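Local coordinates for uncharacterized protein (Bordetella pertussis, PDB 3FVV) that probably hydrolyses L-histidinol phosphate to L-histidinol and phosphate in histidine biosynthesis, as a magnesium-dependent phosphatase of the haloacid dehalogenase (HAD) superfamily, at residues A[193-198]-A[214-219]; A[102-107]-A[180-185]; A[131-136]-A[165-170]; A[64-69]-A[137-142]; A[112-117]-A[158-163]. All coordinates share one frame; numbering follows the deposited sequence.

Interaction 1: residues A[193-198]-A[214-219]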
# COMPACT_ATOMS: atom_id res chain seq x y z
N LEU A 193 5.90 11.99 -0.25
CA LEU A 193 4.72 12.31 0.55
C LEU A 193 5.09 12.72 2.01
O LEU A 193 4.41 13.55 2.62
CB LEU A 193 3.70 11.16 0.54
CG LEU A 193 2.37 11.46 1.22
CD1 LEU A 193 1.80 12.77 0.72
CD2 LEU A 193 1.42 10.34 0.98
N LEU A 194 6.15 12.14 2.55
CA LEU A 194 6.56 12.49 3.88
C LEU A 194 6.91 13.99 3.91
O LEU A 194 6.58 14.69 4.87
CB LEU A 194 7.70 11.62 4.37
CG LEU A 194 7.43 10.18 4.81
CD1 LEU A 194 8.72 9.45 4.98
CD2 LEU A 194 6.60 10.16 6.12
N GLU A 195 7.51 14.48 2.84
CA GLU A 195 7.89 15.91 2.72
C GLU A 195 6.72 16.85 2.52
O GLU A 195 6.81 18.01 2.82
CB GLU A 195 8.92 16.06 1.59
CG GLU A 195 10.32 15.71 2.04
CD GLU A 195 11.37 15.87 0.95
OE1 GLU A 195 10.98 16.07 -0.23
OE2 GLU A 195 12.58 15.76 1.27
N ALA A 196 5.61 16.32 2.03
CA ALA A 196 4.45 17.12 1.66
C ALA A 196 3.53 17.47 2.85
O ALA A 196 2.85 18.48 2.81
CB ALA A 196 3.66 16.41 0.57
N VAL A 197 3.51 16.62 3.88
CA VAL A 197 2.54 16.79 4.96
C VAL A 197 3.18 17.61 6.06
O VAL A 197 4.37 17.83 6.03
CB VAL A 197 2.13 15.41 5.53
CG1 VAL A 197 1.28 14.66 4.53
CG2 VAL A 197 3.35 14.60 5.94
N THR A 198 2.44 17.99 7.08
CA THR A 198 3.11 18.71 8.17
C THR A 198 3.70 17.80 9.23
O THR A 198 4.61 18.24 9.91
CB THR A 198 2.21 19.71 8.88
OG1 THR A 198 1.13 18.97 9.46
CG2 THR A 198 1.66 20.78 7.84
N GLN A 214 16.05 11.01 11.77
CA GLN A 214 16.83 11.57 12.85
C GLN A 214 17.39 12.89 12.38
O GLN A 214 17.24 13.89 13.07
CB GLN A 214 17.91 10.62 13.31
CG GLN A 214 17.30 9.45 14.00
CD GLN A 214 18.28 8.32 14.25
OE1 GLN A 214 19.40 8.33 13.75
NE2 GLN A 214 17.85 7.31 15.03
N ALA A 215 17.92 12.94 11.17
CA ALA A 215 18.51 14.20 10.72
C ALA A 215 17.47 15.27 10.89
O ALA A 215 17.76 16.27 11.49
CB ALA A 215 18.99 14.14 9.28
N ARG A 216 16.25 15.05 10.41
CA ARG A 216 15.27 16.12 10.35
C ARG A 216 14.39 16.22 11.58
O ARG A 216 13.45 16.98 11.58
CB ARG A 216 14.38 15.95 9.13
CG ARG A 216 15.14 15.71 7.87
CD ARG A 216 14.25 15.80 6.65
NE ARG A 216 15.04 15.42 5.48
CZ ARG A 216 14.61 15.35 4.22
NH1 ARG A 216 13.36 15.65 3.86
NH2 ARG A 216 15.48 14.99 3.30
N GLY A 217 14.67 15.46 12.63
CA GLY A 217 13.79 15.50 13.81
C GLY A 217 12.39 14.89 13.66
O GLY A 217 11.52 15.15 14.50
N TRP A 218 12.16 14.07 12.63
CA TRP A 218 10.83 13.44 12.38
C TRP A 218 10.60 12.36 13.40
O TRP A 218 11.52 11.58 13.68
CB TRP A 218 10.79 12.78 10.99
CG TRP A 218 10.80 13.69 9.82
CD1 TRP A 218 10.63 15.03 9.83
CD2 TRP A 218 10.95 13.31 8.45
NE1 TRP A 218 10.67 15.52 8.55
CE2 TRP A 218 10.86 14.47 7.68
CE3 TRP A 218 11.15 12.09 7.79
CZ2 TRP A 218 10.96 14.46 6.27
CZ3 TRP A 218 11.26 12.08 6.41
CH2 TRP A 218 11.19 13.25 5.67
N GLN A 219 9.38 12.28 13.92
CA GLN A 219 8.98 11.22 14.84
C GLN A 219 9.30 9.84 14.20
O GLN A 219 9.19 9.70 12.98
CB GLN A 219 7.49 11.44 15.16
CG GLN A 219 6.72 10.39 15.85
CD GLN A 219 7.09 10.32 17.27
OE1 GLN A 219 8.16 9.86 17.61
NE2 GLN A 219 6.22 10.80 18.13
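Glu195 OE2 receives a short, nearly straight hydrogen bond from Arg216 NH1 (2.7 Å, N-H...O angle 170°), the core of a salt bridge between the ends of two neighbouring helices in the Rossmann-like HAD fold. Helix 191-196 links strands 180-185 and 199-203, and helix 207-216 links 199-203 and 219-221, so the contact joins two successive beta-alpha-beta crossovers. The oxygen offers its anti lone pair, the one turned away from OE1, and it lies almost in the guanidinium plane. Carboxylate and guanidinium are themselves nearly coplanar, 22° apart. Arg216 runs extended from CG to NE and Glu195 is extended beyond CG, which suits them to bridge helices at an exposed surface where their charges can also meet solvent.

Beneath the ion pair the contact turns apolar. Trp218 presents the far end of its six-membered ring to Leu194, with CZ3 3.9 Å from Leu194 CD1 and CH2 4.1 Å from Leu194 CB. Leu209 of helix 207-216 and Pro200 of strand 199-203 touch both residues, extending the apolar layer.

A Schellman motif lets the chain turn from Arg216 to Trp218: Gly217 takes a positive phi of 70°, easily reached without a side chain, and its N bonds back to Gln214 O. Across the turn the arginine chain lies over the indole, with Arg216 CD 3.4 Å above the ring plane of Trp218, near its rim.

Interaction 2: residues A[102-107]-A[180-185]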
# COMPACT_ATOMS: atom_id res chain seq x y z
N ARG A 102 -6.65 3.73 14.88
CA ARG A 102 -7.80 4.01 15.67
C ARG A 102 -7.73 5.31 16.38
O ARG A 102 -8.77 6.01 16.49
CB ARG A 102 -8.01 2.86 16.63
CG ARG A 102 -9.14 3.06 17.52
CD ARG A 102 -9.34 1.80 18.37
NE ARG A 102 -9.50 0.58 17.54
CZ ARG A 102 -10.28 -0.46 17.87
NH1 ARG A 102 -11.01 -0.47 19.01
NH2 ARG A 102 -10.36 -1.50 17.04
N GLY A 103 -6.55 5.67 16.87
CA GLY A 103 -6.39 6.98 17.51
C GLY A 103 -6.77 8.13 16.58
O GLY A 103 -7.41 9.11 16.99
N HIS A 104 -6.37 8.04 15.32
CA HIS A 104 -6.68 9.13 14.38
C HIS A 104 -8.17 9.07 14.04
O HIS A 104 -8.82 10.11 14.00
CB HIS A 104 -5.83 9.05 13.15
CG HIS A 104 -4.41 9.45 13.37
ND1 HIS A 104 -4.02 10.78 13.42
CD2 HIS A 104 -3.27 8.72 13.46
CE1 HIS A 104 -2.71 10.83 13.57
NE2 HIS A 104 -2.23 9.60 13.63
N LEU A 105 -8.75 7.89 13.88
CA LEU A 105 -10.18 7.82 13.62
C LEU A 105 -10.98 8.49 14.73
O LEU A 105 -11.91 9.26 14.47
CB LEU A 105 -10.70 6.37 13.38
CG LEU A 105 -10.26 5.73 12.04
CD1 LEU A 105 -10.47 4.22 12.07
CD2 LEU A 105 -11.03 6.33 10.84
N ALA A 106 -10.61 8.14 15.95
CA ALA A 106 -11.29 8.59 17.13
C ALA A 106 -11.14 10.11 17.29
O ALA A 106 -12.04 10.76 17.82
CB ALA A 106 -10.81 7.80 18.42
N ALA A 107 -10.04 10.70 16.80
CA ALA A 107 -9.90 12.16 16.91
C ALA A 107 -10.77 12.93 15.92
O ALA A 107 -10.83 14.15 15.95
CB ALA A 107 -8.38 12.60 16.77
N GLU A 180 -3.32 19.91 10.67
CA GLU A 180 -2.07 19.16 10.46
C GLU A 180 -2.40 18.04 9.49
O GLU A 180 -3.54 17.60 9.41
CB GLU A 180 -1.60 18.42 11.71
CG GLU A 180 -1.33 19.23 12.94
CD GLU A 180 -0.27 20.26 12.72
OE1 GLU A 180 0.58 20.12 11.79
OE2 GLU A 180 -0.29 21.25 13.50
N SER A 181 -1.38 17.51 8.84
CA SER A 181 -1.48 16.27 8.04
C SER A 181 -0.37 15.37 8.45
O SER A 181 0.79 15.82 8.47
CB SER A 181 -1.30 16.56 6.56
OG SER A 181 -0.29 17.55 6.41
N TYR A 182 -0.72 14.13 8.81
CA TYR A 182 0.23 13.09 9.21
C TYR A 182 0.40 12.09 8.03
O TYR A 182 -0.53 11.89 7.27
CB TYR A 182 -0.34 12.28 10.38
CG TYR A 182 -0.55 13.04 11.67
CD1 TYR A 182 0.37 12.96 12.70
CD2 TYR A 182 -1.67 13.82 11.88
CE1 TYR A 182 0.20 13.64 13.90
CE2 TYR A 182 -1.83 14.53 13.08
CZ TYR A 182 -0.87 14.43 14.06
OH TYR A 182 -0.99 15.06 15.27
N PHE A 183 1.60 11.54 7.86
CA PHE A 183 1.83 10.40 6.97
C PHE A 183 2.84 9.51 7.68
O PHE A 183 3.87 10.00 8.16
CB PHE A 183 2.34 10.83 5.59
CG PHE A 183 2.61 9.68 4.65
CD1 PHE A 183 1.69 8.63 4.49
CD2 PHE A 183 3.79 9.64 3.91
CE1 PHE A 183 1.95 7.58 3.65
CE2 PHE A 183 4.04 8.61 3.04
CZ PHE A 183 3.15 7.55 2.92
N TYR A 184 2.47 8.24 7.86
CA TYR A 184 3.32 7.23 8.40
C TYR A 184 3.90 6.35 7.28
O TYR A 184 3.16 5.82 6.47
CB TYR A 184 2.50 6.33 9.34
CG TYR A 184 1.88 7.00 10.55
CD1 TYR A 184 2.40 6.80 11.82
CD2 TYR A 184 0.74 7.78 10.43
CE1 TYR A 184 1.82 7.38 12.91
CE2 TYR A 184 0.17 8.40 11.52
CZ TYR A 184 0.71 8.17 12.77
OH TYR A 184 0.12 8.76 13.86
N SER A 185 5.22 6.17 7.21
CA SER A 185 5.80 5.25 6.26
C SER A 185 7.16 4.76 6.71
O SER A 185 7.78 5.34 7.55
CB SER A 185 5.89 5.84 4.83
OG SER A 185 6.18 4.79 3.87
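His104 reaches from helix 95-106 toward Tyr182 and Tyr184, alternate residues of strand 180-185 whose side chains rise from the same face of the central sheet. The CA-CB bond of His104 already heads for the strand. With CG beside the backbone N and anti to the carbonyl carbon (chi1 -74°), the imidazole points from the helix at the two tyrosines. On one side of the ring ND1 is hydrogen-bonded to Asp109 OD2, just beyond the helix, a second tie that helps to fix the ring's rotation. On the other side CD2 runs past the tyrosine hydroxyl, 3.4 Å from Tyr184 OH. The outer carbon, CE1, stands over the centre of the phenol of Tyr182, 3.5 Å above its plane. This makes a T-shaped pair, the histidine supplying the edge and the tyrosine the face, with centroids 4.7 Å apart and planes at 63°.

The tip, NE2, meets Tyr184 OH at only 2.5 Å in a nearly straight hydrogen bond (171°). Each partner approaches the other at its ring edge, and the two rings stand rim to rim without overlapping. Histidine suits this buried place because one small flat ring offers two polar nitrogens and a polarised C-H for an aromatic face.

Strand 5-9 lies alongside and contributes Ala7 against His104, while Phe9 meets the ring of Tyr184. Phe183, between the tyrosines in sequence, points to the other face, where it packs against Leu193 and Leu194. Strand 180-185 is thereby covered by helix 95-106 on the tyrosine side and by helix 191-196 on the phenylalanine side.

Interaction 3: residues A[131-136]-A[165-170]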
# COMPACT_ATOMS: atom_id res chain seq x y z
N VAL A 131 -10.70 2.02 7.81
CA VAL A 131 -10.30 3.16 7.05
C VAL A 131 -11.19 3.15 5.81
O VAL A 131 -11.29 2.12 5.13
CB VAL A 131 -8.81 3.08 6.69
CG1 VAL A 131 -8.49 4.12 5.60
CG2 VAL A 131 -7.95 3.30 7.98
N GLN A 132 -11.79 4.30 5.50
CA GLN A 132 -12.86 4.37 4.50
C GLN A 132 -12.31 4.83 3.18
O GLN A 132 -13.02 4.75 2.19
CB GLN A 132 -13.97 5.34 4.92
CG GLN A 132 -14.60 5.04 6.28
CD GLN A 132 -15.20 3.63 6.32
OE1 GLN A 132 -15.96 3.25 5.44
NE2 GLN A 132 -14.81 2.82 7.32
N HIS A 133 -11.06 5.30 3.14
CA HIS A 133 -10.46 5.85 1.88
C HIS A 133 -9.20 5.12 1.56
O HIS A 133 -8.34 4.94 2.45
CB HIS A 133 -10.15 7.33 2.09
CG HIS A 133 -11.39 8.14 2.35
ND1 HIS A 133 -12.32 8.41 1.36
CD2 HIS A 133 -11.90 8.65 3.49
CE1 HIS A 133 -13.34 9.06 1.88
NE2 HIS A 133 -13.10 9.22 3.18
N LEU A 134 -9.06 4.75 0.29
CA LEU A 134 -7.90 3.99 -0.18
C LEU A 134 -7.32 4.70 -1.39
O LEU A 134 -8.03 4.94 -2.35
CB LEU A 134 -8.32 2.62 -0.65
CG LEU A 134 -7.22 1.72 -1.25
CD1 LEU A 134 -6.14 1.36 -0.25
CD2 LEU A 134 -7.84 0.47 -1.81
N ILE A 135 -6.04 4.97 -1.35
CA ILE A 135 -5.38 5.65 -2.43
C ILE A 135 -4.26 4.69 -2.86
O ILE A 135 -3.10 4.75 -2.36
CB ILE A 135 -4.88 7.05 -1.99
CG1 ILE A 135 -6.05 7.95 -1.49
CG2 ILE A 135 -4.16 7.75 -3.14
CD1 ILE A 135 -5.61 9.03 -0.47
N ALA A 136 -4.64 3.77 -3.74
CA ALA A 136 -3.78 2.65 -4.17
C ALA A 136 -3.61 2.63 -5.68
O ALA A 136 -4.41 3.18 -6.39
CB ALA A 136 -4.38 1.28 -3.71
N ASN A 165 -3.37 14.41 -3.70
CA ASN A 165 -3.94 15.75 -4.02
C ASN A 165 -5.20 15.62 -4.92
O ASN A 165 -6.24 16.31 -4.69
CB ASN A 165 -2.89 16.71 -4.58
CG ASN A 165 -1.81 17.10 -3.54
OD1 ASN A 165 -0.59 17.14 -3.85
ND2 ASN A 165 -2.25 17.40 -2.34
N GLN A 166 -5.17 14.67 -5.85
CA GLN A 166 -6.35 14.43 -6.69
C GLN A 166 -7.52 13.97 -5.85
O GLN A 166 -8.60 14.45 -6.05
CB GLN A 166 -6.06 13.46 -7.82
CG GLN A 166 -5.02 13.97 -8.74
CD GLN A 166 -4.59 13.01 -9.80
OE1 GLN A 166 -4.41 11.80 -9.55
NE2 GLN A 166 -4.33 13.56 -11.00
N TRP A 167 -7.29 13.06 -4.89
CA TRP A 167 -8.38 12.58 -4.04
C TRP A 167 -9.02 13.69 -3.17
O TRP A 167 -10.24 13.82 -3.10
CB TRP A 167 -7.86 11.41 -3.21
CG TRP A 167 -8.63 11.09 -2.02
CD1 TRP A 167 -9.86 10.53 -1.96
CD2 TRP A 167 -8.21 11.30 -0.68
NE1 TRP A 167 -10.25 10.37 -0.64
CE2 TRP A 167 -9.25 10.84 0.16
CE3 TRP A 167 -7.08 11.85 -0.11
CZ2 TRP A 167 -9.19 10.92 1.53
CZ3 TRP A 167 -7.01 11.90 1.27
CH2 TRP A 167 -8.07 11.46 2.07
N LEU A 168 -8.22 14.51 -2.54
CA LEU A 168 -8.75 15.57 -1.73
C LEU A 168 -9.62 16.51 -2.59
O LEU A 168 -10.73 16.91 -2.19
CB LEU A 168 -7.61 16.36 -1.05
CG LEU A 168 -6.89 15.57 0.04
CD1 LEU A 168 -5.55 16.20 0.41
CD2 LEU A 168 -7.77 15.34 1.30
N ALA A 169 -9.15 16.85 -3.78
CA ALA A 169 -9.90 17.79 -4.64
C ALA A 169 -11.26 17.17 -5.05
O ALA A 169 -12.30 17.82 -5.03
CB ALA A 169 -9.08 18.15 -5.84
N GLY A 170 -11.25 15.89 -5.41
CA GLY A 170 -12.50 15.14 -5.57
C GLY A 170 -13.51 15.28 -4.41
O GLY A 170 -14.70 15.25 -4.60
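Trp167 meets His133 and Ile135, offering a face of its indole to the isoleucine and an edge to the histidine. Its CG is turned anti to the backbone N (chi1 161°), carrying the broad ring toward the strand. The side chains of Ile135 and Trp167 cross at about a right angle, setting CD1 above the ring, off toward the rim of the six-membered part. Ile135 CD1 is 3.2 Å from Trp167 CE3, unusually close for two carbons and perhaps slightly strained. A beta-branched residue suits the strand, and its slender arm reaches the indole.

The histidine meets the NE1-CZ2 edge of the indole, away from CE3. Trp167 CZ2 lies over one face of its imidazole, 3.6 Å from His133 CG, while His133 ND1 stands near the indole plane. With ring planes inclined at 53°, the pair is oblique. Tryptophan suits the site: one broad ring system gives a face to one strand residue and an edge to the next-but-one.

The contact lays helix 158-170 over the central sheet of the HAD fold. Besides strand 133-142, Trp167 touches Leu110 of strand 110-115 and Leu6 and Leu8 of strand 5-9, three successive parallel strands in all.

Interaction 4: residues A[64-69]-A[137-142]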
# COMPACT_ATOMS: atom_id res chain seq x y z
N PHE A 64 3.70 -6.83 -13.85
CA PHE A 64 3.79 -8.29 -13.57
C PHE A 64 2.77 -8.72 -12.47
O PHE A 64 2.11 -9.75 -12.56
CB PHE A 64 5.20 -8.66 -13.12
CG PHE A 64 5.30 -10.06 -12.60
CD1 PHE A 64 5.67 -11.09 -13.43
CD2 PHE A 64 5.00 -10.35 -11.27
CE1 PHE A 64 5.73 -12.43 -12.94
CE2 PHE A 64 5.03 -11.65 -10.80
CZ PHE A 64 5.40 -12.68 -11.64
N MET A 65 2.71 -7.93 -11.42
CA MET A 65 1.75 -8.14 -10.33
C MET A 65 0.28 -8.10 -10.80
O MET A 65 -0.52 -8.94 -10.43
CB MET A 65 2.01 -7.12 -9.18
CG MET A 65 3.36 -7.31 -8.43
SD MET A 65 3.55 -9.02 -7.74
CE MET A 65 4.74 -8.72 -6.46
N LEU A 66 -0.07 -7.17 -11.67
CA LEU A 66 -1.43 -7.08 -12.20
C LEU A 66 -1.71 -8.20 -13.16
O LEU A 66 -2.88 -8.60 -13.35
CB LEU A 66 -1.72 -5.74 -12.89
CG LEU A 66 -1.52 -4.53 -11.99
CD1 LEU A 66 -1.81 -3.24 -12.73
CD2 LEU A 66 -2.41 -4.60 -10.77
N GLY A 67 -0.65 -8.71 -13.78
CA GLY A 67 -0.77 -9.82 -14.70
C GLY A 67 -1.23 -11.03 -13.93
O GLY A 67 -1.88 -11.90 -14.48
N LEU A 68 -0.94 -11.09 -12.63
CA LEU A 68 -1.48 -12.19 -11.84
C LEU A 68 -3.03 -12.17 -11.75
O LEU A 68 -3.67 -13.20 -11.65
CB LEU A 68 -0.87 -12.16 -10.44
CG LEU A 68 0.64 -12.46 -10.43
CD1 LEU A 68 1.25 -12.22 -9.06
CD2 LEU A 68 0.84 -13.87 -10.92
N LEU A 69 -3.60 -10.98 -11.75
CA LEU A 69 -5.06 -10.79 -11.74
C LEU A 69 -5.73 -11.08 -13.09
O LEU A 69 -6.87 -11.60 -13.16
CB LEU A 69 -5.35 -9.35 -11.31
CG LEU A 69 -4.82 -8.85 -9.94
CD1 LEU A 69 -5.32 -7.39 -9.77
CD2 LEU A 69 -5.23 -9.70 -8.72
N THR A 137 -2.55 1.98 -6.17
CA THR A 137 -2.39 1.77 -7.62
C THR A 137 -3.63 0.97 -8.05
O THR A 137 -4.04 0.02 -7.38
CB THR A 137 -1.11 1.05 -7.89
OG1 THR A 137 -0.07 1.92 -7.45
CG2 THR A 137 -0.89 0.67 -9.43
N ASP A 138 -4.26 1.41 -9.13
CA ASP A 138 -5.50 0.81 -9.55
C ASP A 138 -5.28 -0.04 -10.77
O ASP A 138 -4.76 0.42 -11.80
CB ASP A 138 -6.58 1.86 -9.87
CG ASP A 138 -7.05 2.60 -8.60
OD1 ASP A 138 -7.27 1.95 -7.53
OD2 ASP A 138 -7.18 3.84 -8.69
N PRO A 139 -5.76 -1.28 -10.70
CA PRO A 139 -5.69 -2.13 -11.86
C PRO A 139 -6.80 -1.80 -12.84
O PRO A 139 -7.95 -1.66 -12.43
CB PRO A 139 -5.88 -3.56 -11.28
CG PRO A 139 -6.39 -3.44 -9.99
CD PRO A 139 -6.41 -1.93 -9.54
N GLU A 140 -6.47 -1.64 -14.12
CA GLU A 140 -7.50 -1.49 -15.13
C GLU A 140 -8.37 -2.78 -15.16
O GLU A 140 -7.85 -3.92 -15.17
CB GLU A 140 -6.86 -1.25 -16.50
CG GLU A 140 -7.82 -1.08 -17.62
CD GLU A 140 -7.08 -1.09 -19.00
OE1 GLU A 140 -6.26 -2.00 -19.29
OE2 GLU A 140 -7.30 -0.15 -19.76
N TYR A 141 -9.68 -2.54 -15.19
CA TYR A 141 -10.73 -3.59 -15.23
C TYR A 141 -11.59 -3.24 -16.38
O TYR A 141 -12.11 -2.14 -16.42
CB TYR A 141 -11.57 -3.52 -13.97
CG TYR A 141 -12.55 -4.64 -13.77
CD1 TYR A 141 -12.12 -5.91 -13.44
CD2 TYR A 141 -13.90 -4.40 -13.81
CE1 TYR A 141 -13.03 -6.91 -13.21
CE2 TYR A 141 -14.85 -5.43 -13.55
CZ TYR A 141 -14.40 -6.68 -13.25
OH TYR A 141 -15.30 -7.72 -13.01
N ARG A 142 -11.74 -4.12 -17.33
CA ARG A 142 -12.52 -3.84 -18.52
C ARG A 142 -13.21 -5.12 -18.91
O ARG A 142 -12.59 -6.23 -18.92
CB ARG A 142 -11.59 -3.41 -19.67
CG ARG A 142 -12.28 -2.79 -20.92
CD ARG A 142 -11.23 -2.46 -22.03
NE ARG A 142 -10.50 -3.67 -22.46
CZ ARG A 142 -9.20 -3.71 -22.70
NH1 ARG A 142 -8.40 -2.65 -22.52
NH2 ARG A 142 -8.65 -4.84 -23.08
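Leu66 and Leu69 pack against the ring of Pro139, bringing helix 58-70 onto the distal part of strand 133-142. The helix belongs to a helical insertion between strands 5-9 and 110-115, consistent with the C1 cap of SerB-like HAD phosphatases, so the contact probably joins the cap to the extended end of this strand, beside its hairpin strands.

The interaction between the segments is apolar. The leucines, three positions apart, share one side of the helix. Leu66 meets the proline at about a right angle, its CD2 lying 3.7 Å from Pro139 CB; Leu69 reaches farther along the ring, with CD1 4.1 Å from Pro139 CG. Asn118 touches all three residues, and Tyr146 also lies against Leu69 and Pro139. Branched leucine tips suit a compact ring that offers hydrocarbon without flexibility.

Polar ties belong to the strand's own surroundings. Proline has no N-H to give, and the neighbouring residues carry the backbone pairing: Asp138 with Glu151, Glu140 with Thr147 and Arg149. Glu140 also forms a salt bridge with Arg149 and a long one with Arg142.

Leu66 CG is anti to the carbonyl carbon (chi1 -58°), bringing both methyls to the proline, CD1 4.1 Å from Pro139 CA.

Interaction 5: residues A[112-117]-A[158-163]. With SO4 (sulfate ion), chain C.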
# COMPACT_ATOMS: atom_id res chain seq x y z
N ALA A 112 -6.87 7.79 5.42
CA ALA A 112 -6.71 7.11 4.14
C ALA A 112 -5.46 6.23 4.22
O ALA A 112 -4.41 6.60 4.84
CB ALA A 112 -6.53 8.14 2.99
N LEU A 113 -5.58 5.08 3.57
CA LEU A 113 -4.48 4.19 3.30
C LEU A 113 -3.91 4.54 1.91
O LEU A 113 -4.66 4.60 0.92
CB LEU A 113 -4.96 2.74 3.40
CG LEU A 113 -3.98 1.57 3.48
CD1 LEU A 113 -3.17 1.52 4.76
CD2 LEU A 113 -4.74 0.22 3.31
N VAL A 114 -2.59 4.80 1.88
CA VAL A 114 -1.91 5.20 0.65
C VAL A 114 -0.80 4.21 0.34
O VAL A 114 0.26 4.22 1.01
CB VAL A 114 -1.33 6.65 0.76
CG1 VAL A 114 -0.97 7.14 -0.66
CG2 VAL A 114 -2.32 7.59 1.44
N THR A 115 -1.02 3.39 -0.69
CA THR A 115 -0.19 2.22 -0.91
C THR A 115 0.01 1.90 -2.40
O THR A 115 -0.92 2.00 -3.19
CB THR A 115 -0.84 0.99 -0.18
OG1 THR A 115 -0.10 -0.20 -0.47
CG2 THR A 115 -2.28 0.80 -0.61
N ALA A 116 1.22 1.45 -2.74
CA ALA A 116 1.55 1.02 -4.10
C ALA A 116 0.93 -0.33 -4.37
O ALA A 116 0.78 -0.69 -5.53
CB ALA A 116 3.05 0.92 -4.33
N THR A 117 0.59 -1.10 -3.34
CA THR A 117 0.02 -2.42 -3.61
C THR A 117 -1.41 -2.20 -4.17
O THR A 117 -2.17 -1.41 -3.66
CB THR A 117 0.12 -3.34 -2.40
OG1 THR A 117 1.51 -3.63 -2.14
CG2 THR A 117 -0.61 -4.71 -2.63
N GLU A 158 6.52 9.59 -6.04
CA GLU A 158 5.92 10.90 -6.26
C GLU A 158 4.44 10.75 -6.63
O GLU A 158 3.67 11.68 -6.47
CB GLU A 158 6.65 11.73 -7.37
CG GLU A 158 8.17 11.46 -7.61
CD GLU A 158 8.45 10.30 -8.63
OE1 GLU A 158 8.05 10.39 -9.84
OE2 GLU A 158 9.12 9.30 -8.25
N GLY A 159 4.06 9.60 -7.20
CA GLY A 159 2.66 9.34 -7.51
C GLY A 159 1.75 9.36 -6.29
O GLY A 159 0.56 9.69 -6.40
N LYS A 160 2.27 8.98 -5.12
CA LYS A 160 1.45 9.06 -3.92
C LYS A 160 1.03 10.50 -3.68
O LYS A 160 -0.11 10.74 -3.28
CB LYS A 160 2.17 8.51 -2.71
CG LYS A 160 2.38 7.01 -2.77
CD LYS A 160 2.57 6.40 -1.36
CE LYS A 160 2.73 4.90 -1.47
NZ LYS A 160 2.97 4.25 -0.14
N VAL A 161 1.92 11.46 -3.99
CA VAL A 161 1.60 12.88 -3.78
C VAL A 161 0.51 13.33 -4.73
O VAL A 161 -0.53 13.89 -4.28
CB VAL A 161 2.87 13.83 -3.79
CG1 VAL A 161 2.45 15.30 -3.38
CG2 VAL A 161 3.94 13.30 -2.86
N VAL A 162 0.70 13.08 -6.01
CA VAL A 162 -0.32 13.37 -7.02
C VAL A 162 -1.70 12.74 -6.63
O VAL A 162 -2.71 13.43 -6.54
CB VAL A 162 0.18 12.87 -8.43
CG1 VAL A 162 -0.88 13.01 -9.54
CG2 VAL A 162 1.45 13.63 -8.81
N ARG A 163 -1.70 11.45 -6.29
CA ARG A 163 -2.94 10.77 -6.02
C ARG A 163 -3.64 11.34 -4.79
O ARG A 163 -4.83 11.48 -4.77
CB ARG A 163 -2.70 9.24 -5.87
CG ARG A 163 -2.39 8.59 -7.18
CD ARG A 163 -3.69 8.48 -8.08
NE ARG A 163 -4.74 7.80 -7.32
CZ ARG A 163 -4.84 6.47 -7.18
NH1 ARG A 163 -3.97 5.67 -7.74
NH2 ARG A 163 -5.77 5.94 -6.40
S SO4 C . 3.38 0.32 0.09
O1 SO4 C . 2.26 0.21 1.09
O2 SO4 C . 3.24 1.49 -0.86
O3 SO4 C . 4.60 0.29 0.88
O4 SO4 C . 3.42 -0.86 -0.78
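The peptide carbonyl of Val114 is a flat group approached from above by Lys160: NZ stands 39° out of the carbonyl plane and bonds to Val114 O at 2.9 Å. The next peptide is met at its N-H, where Ala116 N points almost straight at sulfate O2 (2.8 Å, 175°). This corner, at the C-terminal end of strand 110-115, holds a sulfate and is probably where the HAD fold binds substrate phosphate. Thr115 and Lys160 are consistent with the motif II threonine and motif III lysine of the superfamily, and the sulfate, probably from the crystallisation liquor, plausibly mimics a substrate phosphate.

Lysine suits the site because its ammonium nitrogen can serve several acceptors at once. NZ bonds to sulfate O2 at 2.9 Å and to Val114 O, and forms salt bridges with Asp10 and Asp190. Its chain, extended beyond CG, reaches from helix 158-170 to the strand end, while the methylenes lean on valine, Lys160 CD lying 3.7 Å from Val114 CG1.

Thr115 uses its hydroxyl twice. With OG1 turned opposite the backbone N (chi1 175°), it donates to sulfate O1 at 2.9 Å and accepts from Thr117 N, closing an ST turn that holds the loop in shape. Leu11 and Asp12 add backbone N-H groups to the anion, so main chain from two loops helps to cradle it. Sulfate O2 takes hydrogen bonds from both Ala116 N and Lys160 NZ, and Ala116 CB sits 3.5 Å from that same oxygen.

How the interactions relate
Interactions 3 and 5 share helix 158-170 and lie against neighbouring strands of one sheet: near the sulfate the helix supplies a lysine for polar work, while farther along it turns to aromatic and apolar packing. Interaction 5 is the most central. Interaction 2 is also buried, on strand 180-185 under helix 95-106, where a histidine and two tyrosines mix hydrogen bonding with ring contacts. Thr198 and Glu180 tie that strand to interaction 1, the most peripheral contact and the one with an exposed salt bridge. Interaction 4, on the opposite side of the chain's centre from interactions 1 and 2, continues strand 133-142 from interaction 3 into purely apolar contact with the probable cap.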